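Local coordinates for protein fimbrial subunit type 1 (Actinomyces oris, PDB 3UXF) that forms the major structural subunit of type 1 fimbriae, adhesive surface fibres that are anchored to the peptidoglycan of the bacterial cell wall, at residues V308-D313 against S351-V356; L404-E409 against N423-N428; E254-T259 against T276-R281. One frame throughout, in Å; residues are numbered along the deposited sequence.

Interaction 1. Residues V308-D313 against S351-V356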
# COMPACT_ATOMS: atom_id res chain seq x y z
N VAL A 308 10.21 -15.76 17.35
CA VAL A 308 10.33 -15.61 15.90
C VAL A 308 11.62 -14.92 15.49
O VAL A 308 12.04 -13.96 16.12
CB VAL A 308 9.15 -14.80 15.34
CG1 VAL A 308 9.05 -13.42 16.01
CG2 VAL A 308 9.23 -14.66 13.83
N ASN A 309 12.25 -15.41 14.43
CA ASN A 309 13.44 -14.76 13.95
C ASN A 309 13.04 -13.64 13.02
O ASN A 309 12.90 -13.83 11.82
CB ASN A 309 14.33 -15.75 13.24
CG ASN A 309 15.60 -15.11 12.73
OD1 ASN A 309 15.77 -13.89 12.78
ND2 ASN A 309 16.50 -15.93 12.22
N LEU A 310 12.83 -12.46 13.60
CA LEU A 310 12.43 -11.29 12.83
C LEU A 310 13.59 -10.40 12.42
O LEU A 310 13.37 -9.28 11.92
CB LEU A 310 11.42 -10.44 13.64
CG LEU A 310 9.93 -10.81 13.55
CD1 LEU A 310 9.06 -9.89 14.43
CD2 LEU A 310 9.37 -10.78 12.16
N GLU A 311 14.84 -10.85 12.59
CA GLU A 311 15.98 -10.03 12.21
C GLU A 311 15.88 -9.56 10.77
O GLU A 311 15.66 -10.37 9.87
CB GLU A 311 17.31 -10.77 12.44
CG GLU A 311 18.50 -9.81 12.45
CD GLU A 311 19.84 -10.49 12.73
OE1 GLU A 311 19.92 -11.74 12.80
OE2 GLU A 311 20.84 -9.76 12.83
N GLY A 312 16.08 -8.27 10.53
CA GLY A 312 15.98 -7.75 9.18
C GLY A 312 14.62 -7.20 8.83
O GLY A 312 13.96 -6.62 9.68
N ASP A 313 14.20 -7.36 7.56
CA ASP A 313 12.94 -6.78 7.06
C ASP A 313 11.82 -7.79 7.16
O ASP A 313 12.00 -8.98 6.84
CB ASP A 313 13.06 -6.46 5.58
CG ASP A 313 13.89 -5.23 5.29
OD1 ASP A 313 14.05 -4.40 6.18
OD2 ASP A 313 14.40 -5.11 4.14
N SER A 351 8.65 -3.67 8.33
CA SER A 351 9.07 -3.53 9.74
C SER A 351 10.52 -4.02 9.81
O SER A 351 10.88 -5.00 9.15
CB SER A 351 8.20 -4.39 10.65
OG SER A 351 6.83 -4.05 10.57
N LYS A 352 11.35 -3.31 10.57
CA LYS A 352 12.80 -3.62 10.61
C LYS A 352 13.25 -3.87 12.05
O LYS A 352 13.15 -2.99 12.89
CB LYS A 352 13.60 -2.48 9.96
CG LYS A 352 13.22 -2.24 8.52
CD LYS A 352 14.00 -1.02 7.99
CE LYS A 352 13.61 -0.73 6.55
NZ LYS A 352 14.37 -1.60 5.59
N TYR A 353 13.75 -5.07 12.31
CA TYR A 353 14.16 -5.50 13.64
C TYR A 353 15.64 -5.85 13.63
O TYR A 353 16.13 -6.51 12.70
CB TYR A 353 13.35 -6.76 14.09
CG TYR A 353 11.94 -6.47 14.53
CD1 TYR A 353 10.89 -6.43 13.61
CD2 TYR A 353 11.66 -6.17 15.86
CE1 TYR A 353 9.59 -6.13 14.01
CE2 TYR A 353 10.37 -5.88 16.27
CZ TYR A 353 9.34 -5.86 15.35
OH TYR A 353 8.05 -5.59 15.74
N GLY A 354 16.35 -5.39 14.65
CA GLY A 354 17.79 -5.64 14.72
C GLY A 354 18.23 -6.43 15.94
O GLY A 354 17.61 -6.42 17.00
N LYS A 355 19.34 -7.14 15.77
CA LYS A 355 20.02 -7.81 16.88
C LYS A 355 20.88 -6.82 17.63
O LYS A 355 21.50 -5.97 17.00
CB LYS A 355 20.92 -8.89 16.28
CG LYS A 355 21.85 -9.54 17.32
CD LYS A 355 22.77 -10.65 16.71
CE LYS A 355 21.99 -11.63 15.83
NZ LYS A 355 21.25 -12.62 16.66
N VAL A 356 20.91 -6.91 18.96
CA VAL A 356 21.86 -6.15 19.75
C VAL A 356 22.82 -7.15 20.38
O VAL A 356 22.39 -8.14 20.95
CB VAL A 356 21.15 -5.38 20.88
CG1 VAL A 356 22.15 -4.73 21.79
CG2 VAL A 356 20.19 -4.33 20.24
O HOH W 1 20.42 -7.08 13.07

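Interaction 2. Residues L404-E409 against N423-N428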
# COMPACT_ATOMS: atom_id res chain seq x y z
N LEU A 404 10.51 -4.02 28.58
CA LEU A 404 10.02 -4.64 27.36
C LEU A 404 10.15 -6.15 27.35
O LEU A 404 11.12 -6.73 27.87
CB LEU A 404 10.81 -4.10 26.16
CG LEU A 404 10.73 -2.62 25.88
CD1 LEU A 404 11.70 -2.34 24.76
CD2 LEU A 404 9.29 -2.22 25.48
N THR A 405 9.17 -6.80 26.71
CA THR A 405 9.30 -8.21 26.42
C THR A 405 9.80 -8.31 24.99
O THR A 405 9.18 -7.78 24.07
CB THR A 405 7.91 -8.90 26.52
OG1 THR A 405 7.45 -8.84 27.88
CG2 THR A 405 7.99 -10.38 26.09
N ILE A 406 10.96 -8.94 24.82
CA ILE A 406 11.68 -8.99 23.55
C ILE A 406 11.91 -10.47 23.28
O ILE A 406 12.62 -11.15 24.04
CB ILE A 406 13.03 -8.28 23.70
CG1 ILE A 406 12.83 -6.82 24.13
CG2 ILE A 406 13.80 -8.39 22.41
CD1 ILE A 406 14.13 -6.14 24.64
N GLY A 407 11.32 -10.98 22.21
CA GLY A 407 11.45 -12.40 21.91
C GLY A 407 10.91 -13.27 23.04
O GLY A 407 11.43 -14.37 23.27
N GLY A 408 9.90 -12.78 23.73
CA GLY A 408 9.33 -13.47 24.89
C GLY A 408 10.14 -13.42 26.17
O GLY A 408 9.78 -14.08 27.14
N GLU A 409 11.22 -12.63 26.20
CA GLU A 409 12.07 -12.55 27.37
C GLU A 409 12.17 -11.13 27.91
O GLU A 409 12.03 -10.17 27.15
CB GLU A 409 13.48 -13.00 26.99
CG GLU A 409 13.53 -14.44 26.45
CD GLU A 409 13.10 -15.48 27.50
OE1 GLU A 409 13.18 -15.21 28.71
OE2 GLU A 409 12.68 -16.58 27.09
N ASN A 423 17.67 -10.22 21.16
CA ASN A 423 17.08 -10.47 19.85
C ASN A 423 15.57 -10.44 19.94
O ASN A 423 15.02 -11.32 20.60
CB ASN A 423 17.43 -11.89 19.39
CG ASN A 423 18.93 -12.11 19.21
OD1 ASN A 423 19.66 -11.18 18.83
ND2 ASN A 423 19.37 -13.31 19.46
N TYR A 424 14.86 -9.52 19.28
CA TYR A 424 15.40 -8.46 18.45
C TYR A 424 14.57 -7.20 18.75
O TYR A 424 13.45 -7.30 19.23
CB TYR A 424 15.24 -8.81 16.97
CG TYR A 424 15.81 -10.16 16.61
CD1 TYR A 424 17.12 -10.29 16.18
CD2 TYR A 424 15.03 -11.31 16.69
CE1 TYR A 424 17.65 -11.51 15.85
CE2 TYR A 424 15.55 -12.54 16.36
CZ TYR A 424 16.86 -12.64 15.94
OH TYR A 424 17.40 -13.86 15.61
N LEU A 425 15.13 -6.03 18.44
CA LEU A 425 14.44 -4.77 18.70
C LEU A 425 14.15 -4.01 17.41
O LEU A 425 14.99 -3.93 16.53
CB LEU A 425 15.28 -3.90 19.63
CG LEU A 425 15.24 -4.24 21.12
CD1 LEU A 425 16.47 -3.71 21.83
CD2 LEU A 425 13.97 -3.71 21.75
N ARG A 426 12.94 -3.45 17.33
CA ARG A 426 12.55 -2.66 16.17
C ARG A 426 13.39 -1.39 16.10
O ARG A 426 13.66 -0.78 17.12
CB ARG A 426 11.06 -2.30 16.24
CG ARG A 426 10.36 -2.24 14.89
CD ARG A 426 9.28 -1.17 14.87
NE ARG A 426 9.83 0.11 15.29
CZ ARG A 426 9.52 0.73 16.42
NH1 ARG A 426 8.64 0.20 17.25
NH2 ARG A 426 10.11 1.88 16.72
N ALA A 427 13.78 -1.01 14.89
CA ALA A 427 14.60 0.18 14.71
C ALA A 427 13.92 1.41 15.31
O ALA A 427 12.72 1.59 15.15
CB ALA A 427 14.88 0.41 13.24
N ASN A 428 14.69 2.25 15.99
CA ASN A 428 14.15 3.47 16.57
C ASN A 428 13.79 4.47 15.48
O ASN A 428 12.93 5.32 15.67
CB ASN A 428 15.16 4.12 17.52
CG ASN A 428 15.49 3.25 18.71
OD1 ASN A 428 16.50 2.55 18.71
ND2 ASN A 428 14.64 3.29 19.73
O HOH W 2 14.94 -12.50 23.25

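Interaction 3. Residues E254-T259 against T276-R281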
# COMPACT_ATOMS: atom_id res chain seq x y z
N GLU A 254 -18.42 -11.16 9.35
CA GLU A 254 -17.91 -12.37 8.72
C GLU A 254 -19.09 -13.30 8.40
O GLU A 254 -20.11 -13.28 9.11
CB GLU A 254 -16.83 -13.08 9.61
CG GLU A 254 -16.41 -14.47 9.06
CD GLU A 254 -14.90 -14.78 9.11
OE1 GLU A 254 -14.22 -14.32 10.08
OE2 GLU A 254 -14.40 -15.50 8.18
N THR A 255 -18.93 -14.08 7.33
CA THR A 255 -19.95 -14.98 6.78
C THR A 255 -21.04 -14.22 6.04
O THR A 255 -21.31 -14.48 4.86
CB THR A 255 -20.58 -15.87 7.84
OG1 THR A 255 -19.53 -16.48 8.58
CG2 THR A 255 -21.45 -16.95 7.18
N THR A 256 -21.68 -13.27 6.72
CA THR A 256 -22.70 -12.46 6.05
C THR A 256 -22.13 -11.64 4.90
O THR A 256 -22.65 -11.67 3.78
CB THR A 256 -23.36 -11.51 7.06
OG1 THR A 256 -23.92 -12.31 8.11
CG2 THR A 256 -24.45 -10.67 6.38
N ASP A 257 -21.04 -10.90 5.16
CA ASP A 257 -20.55 -9.92 4.20
C ASP A 257 -19.23 -10.32 3.53
O ASP A 257 -18.90 -9.85 2.43
CB ASP A 257 -20.35 -8.58 4.89
CG ASP A 257 -21.66 -8.01 5.42
OD1 ASP A 257 -22.67 -8.02 4.66
OD2 ASP A 257 -21.70 -7.54 6.56
N TYR A 258 -18.45 -11.13 4.23
CA TYR A 258 -17.18 -11.58 3.64
C TYR A 258 -16.77 -12.88 4.26
O TYR A 258 -17.29 -13.28 5.31
CB TYR A 258 -16.06 -10.54 3.90
CG TYR A 258 -15.73 -10.36 5.37
CD1 TYR A 258 -14.77 -11.15 5.99
CD2 TYR A 258 -16.41 -9.41 6.15
CE1 TYR A 258 -14.46 -10.98 7.33
CE2 TYR A 258 -16.11 -9.24 7.48
CZ TYR A 258 -15.16 -10.05 8.07
OH TYR A 258 -14.88 -9.86 9.40
N THR A 259 -15.85 -13.59 3.62
CA THR A 259 -15.20 -14.71 4.28
C THR A 259 -13.68 -14.57 4.13
O THR A 259 -13.20 -14.09 3.08
CB THR A 259 -15.72 -16.09 3.76
OG1 THR A 259 -14.93 -16.55 2.67
CG2 THR A 259 -17.12 -16.00 3.23
N THR A 276 -18.89 -11.48 -0.01
CA THR A 276 -20.01 -12.33 -0.45
C THR A 276 -20.93 -11.52 -1.35
O THR A 276 -20.71 -10.33 -1.59
CB THR A 276 -20.85 -12.76 0.76
OG1 THR A 276 -21.35 -11.57 1.39
CG2 THR A 276 -20.02 -13.54 1.78
N GLU A 277 -21.99 -12.15 -1.86
CA GLU A 277 -22.95 -11.41 -2.66
C GLU A 277 -23.49 -10.20 -1.85
O GLU A 277 -23.55 -9.07 -2.37
CB GLU A 277 -24.08 -12.33 -3.13
CG GLU A 277 -25.20 -11.52 -3.77
CD GLU A 277 -26.17 -12.36 -4.56
OE1 GLU A 277 -26.29 -13.57 -4.28
OE2 GLU A 277 -26.80 -11.79 -5.47
N GLU A 278 -23.85 -10.43 -0.59
CA GLU A 278 -24.36 -9.32 0.23
C GLU A 278 -23.27 -8.28 0.51
O GLU A 278 -23.51 -7.07 0.45
CB GLU A 278 -25.07 -9.83 1.48
CG GLU A 278 -25.38 -8.75 2.51
CD GLU A 278 -26.31 -7.65 2.02
OE1 GLU A 278 -26.93 -7.75 0.93
OE2 GLU A 278 -26.45 -6.65 2.73
N GLY A 279 -22.04 -8.74 0.79
CA GLY A 279 -20.96 -7.77 0.97
C GLY A 279 -20.68 -6.96 -0.28
O GLY A 279 -20.43 -5.76 -0.23
N ARG A 280 -20.75 -7.61 -1.45
CA ARG A 280 -20.57 -6.88 -2.66
C ARG A 280 -21.68 -5.86 -2.90
O ARG A 280 -21.43 -4.76 -3.40
CB ARG A 280 -20.48 -7.84 -3.85
CG ARG A 280 -19.21 -8.70 -3.83
CD ARG A 280 -19.10 -9.51 -5.17
NE ARG A 280 -20.25 -10.37 -5.47
CZ ARG A 280 -20.35 -11.65 -5.11
NH1 ARG A 280 -19.37 -12.23 -4.43
NH2 ARG A 280 -21.43 -12.36 -5.43
N ARG A 281 -22.88 -6.25 -2.50
CA ARG A 281 -24.02 -5.35 -2.64
C ARG A 281 -23.82 -4.13 -1.75
O ARG A 281 -23.96 -2.99 -2.19
CB ARG A 281 -25.33 -6.07 -2.31
CG ARG A 281 -26.56 -5.15 -2.65
CD ARG A 281 -27.80 -5.48 -1.81
NE ARG A 281 -27.53 -5.31 -0.38
CZ ARG A 281 -27.45 -4.14 0.23
NH1 ARG A 281 -27.65 -3.01 -0.44
NH2 ARG A 281 -27.17 -4.09 1.54

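Interaction 1. Residues V308-D313 against S351-V356
Gly312 and Tyr353 form an antiparallel hydrogen-bonded pair, with Gly312 N 2.8 Å from Tyr353 O and Tyr353 N 3.1 Å from Gly312 O, and Asp313 and Lys352 follow as a non-hydrogen-bonded pair. Strand 312-321 thus begins along strand 344-362. The turn before it is an Asx turn, Asn309 OD1 accepting from Glu311 N. On the face carrying Tyr353, the CD1 methyl of Leu310 lies over the phenol ring, 4.1 Å from its centroid and set toward the rim, a CH-pi contact in which the two side chains run alongside each other. The hydroxyl of Tyr353 is held farther on by Ala194 O. The opposite face carries a salt bridge. Lys352 is extended until its last bond, where a bend (chi4 -83°) turns NZ to within 2.9 Å of Asp313 OD1, on the syn side but 27° out of the carboxylate plane; Glu473 is a second anionic partner of the same ammonium. Glu311 reaches over Lys355 CB and CE, yet Lys355 NZ pairs with Glu421 instead. A water lies 2.7 Å from Glu311 OE2 and accepts from Lys355 N at 2.9 Å, extending the link past the paired residues. Lys352, whose ammonium pairs with both Asp313 and Glu473, probably stays charged, and the strand pairing is backed by a salt bridge on one face and an aromatic contact on the other.

Interaction 2. Residues L404-E409 against N423-N428
The carbonyl oxygen of Ile406 is gripped twice, by Glu409 N at 3.0 Å and by a water that donates to it at 2.8 Å; the same water donates to Asn423 O at 2.9 Å and so bridges the segments. The bond from Glu409 closes a type I' beta turn, Ile406 to Glu409, in the prealbumin-like domain. A second backbone bond, Ile406 N to Glu409 O at 2.8 Å, makes the pairing at its base reciprocal. Gly407 and Gly408 occupy its two central positions, both with positive phi (59° and 76°).

Direct contact with strand 419-426 is made by aliphatic side chains, one methyl of which lies against the strand backbone. Ile406 sends its two branches to different places. At chi1 -59° CG2 stands anti to the Ile406 backbone N and meets the strand, 3.4 Å from Tyr424 O, while the CG1 branch carries CD1 to Leu425. There the CD2 methyl of Leu425 is touched by Ile406 CD1 at 3.8 Å and by Leu404 CD1 at 4.0 Å, so one leucine methyl receives both Leu404 and Ile406. Tyr445 of strand 444-451 packs against Leu404 and Leu425, carrying this buried cluster on into the domain. Ser197 makes hydrogen bonds to the backbones of both Gly407 and Tyr424, a second tie between turn and strand, contributed by the loop between strands 185-190 and 201-208. Leu404 lies two residues after the calcium ligand Asp402, its side chain about 11 Å from a bound calcium ion. The peptide bond between Asn423 and Tyr424 is cis, and Asn423 CB lies 3.3 Å above the centre of the Tyr424 ring.

Interaction 3. Residues E254-T259 against T276-R281
With chi1 at 60°, Thr276 holds OG1 between its own backbone N and carbonyl carbon, and this torsion sets the hydroxyl between Thr256 O and the first turn of helix 277-288. OG1 donates to Thr256 O at 2.7 Å and accepts from Gly279 N at 3.0 Å in a nearly straight bond (168°). Thr276 is therefore the N-cap of the helix, and the bond to Thr256 fixes the rotation of the capping hydroxyl. Its CG2 methyl, anti to the carbonyl carbon, rests against the backbone of Thr255 and Asp257.

The next carbonyl of the loop also meets the helix start. Thr276 N donates to Asp257 O at 2.9 Å from above the carbonyl plane, 53° out of it, and Gly279 CA approaches the same oxygen at 3.3 Å in a CA-H...O contact. The absence of a side chain at Gly279 permits this close approach of the backbones.

Glu278 runs alongside Asp257, its CG 3.5 Å from Asp257 OD1. The chain of Glu278 then bends at chi2 and presents both oxygens to Arg281, which grips them side-on through NE, 2.8 Å from OE1, and NH2, 2.9 Å from OE2. Lys282 forms salt bridges with both Asp257 and Glu278 and would offset the mutual repulsion of these carboxylates.

Strand 269-275 leads straight into the helix, and strand 258-264 pairs antiparallel with strand 269-275, Thr259 bonding to Gln274 and Tyr258 packing on Ile273 and Leu275; the 254-257 loop is thereby laid across the helix N terminus, on its way from strand 250-251, an outermost strand of the sheet that also holds 241-245.

Overall arrangement
The three contacts occur in series, none nested in or crossing another. Interaction 3 comes first, closing the hairpin of strands 258-264 and 269-275 at the point where helix 277-288 begins. Interaction 1 then closes a longer excursion, bringing the start of strand 312-321 against strand 344-362, which runs on into the prealbumin-like domain. Interaction 2 lies wholly inside that domain and closes a short span of chain, bringing the loop after strand 388-391 against strand 419-426. Interactions 1 and 2 touch, since strand 419-426 is the neighbour of strand 344-362: Gly354 N lies 2.7 Å from Leu425 O. Interaction 3 reaches the same extended sheet, but its centre is about 37 Å from that of interaction 1.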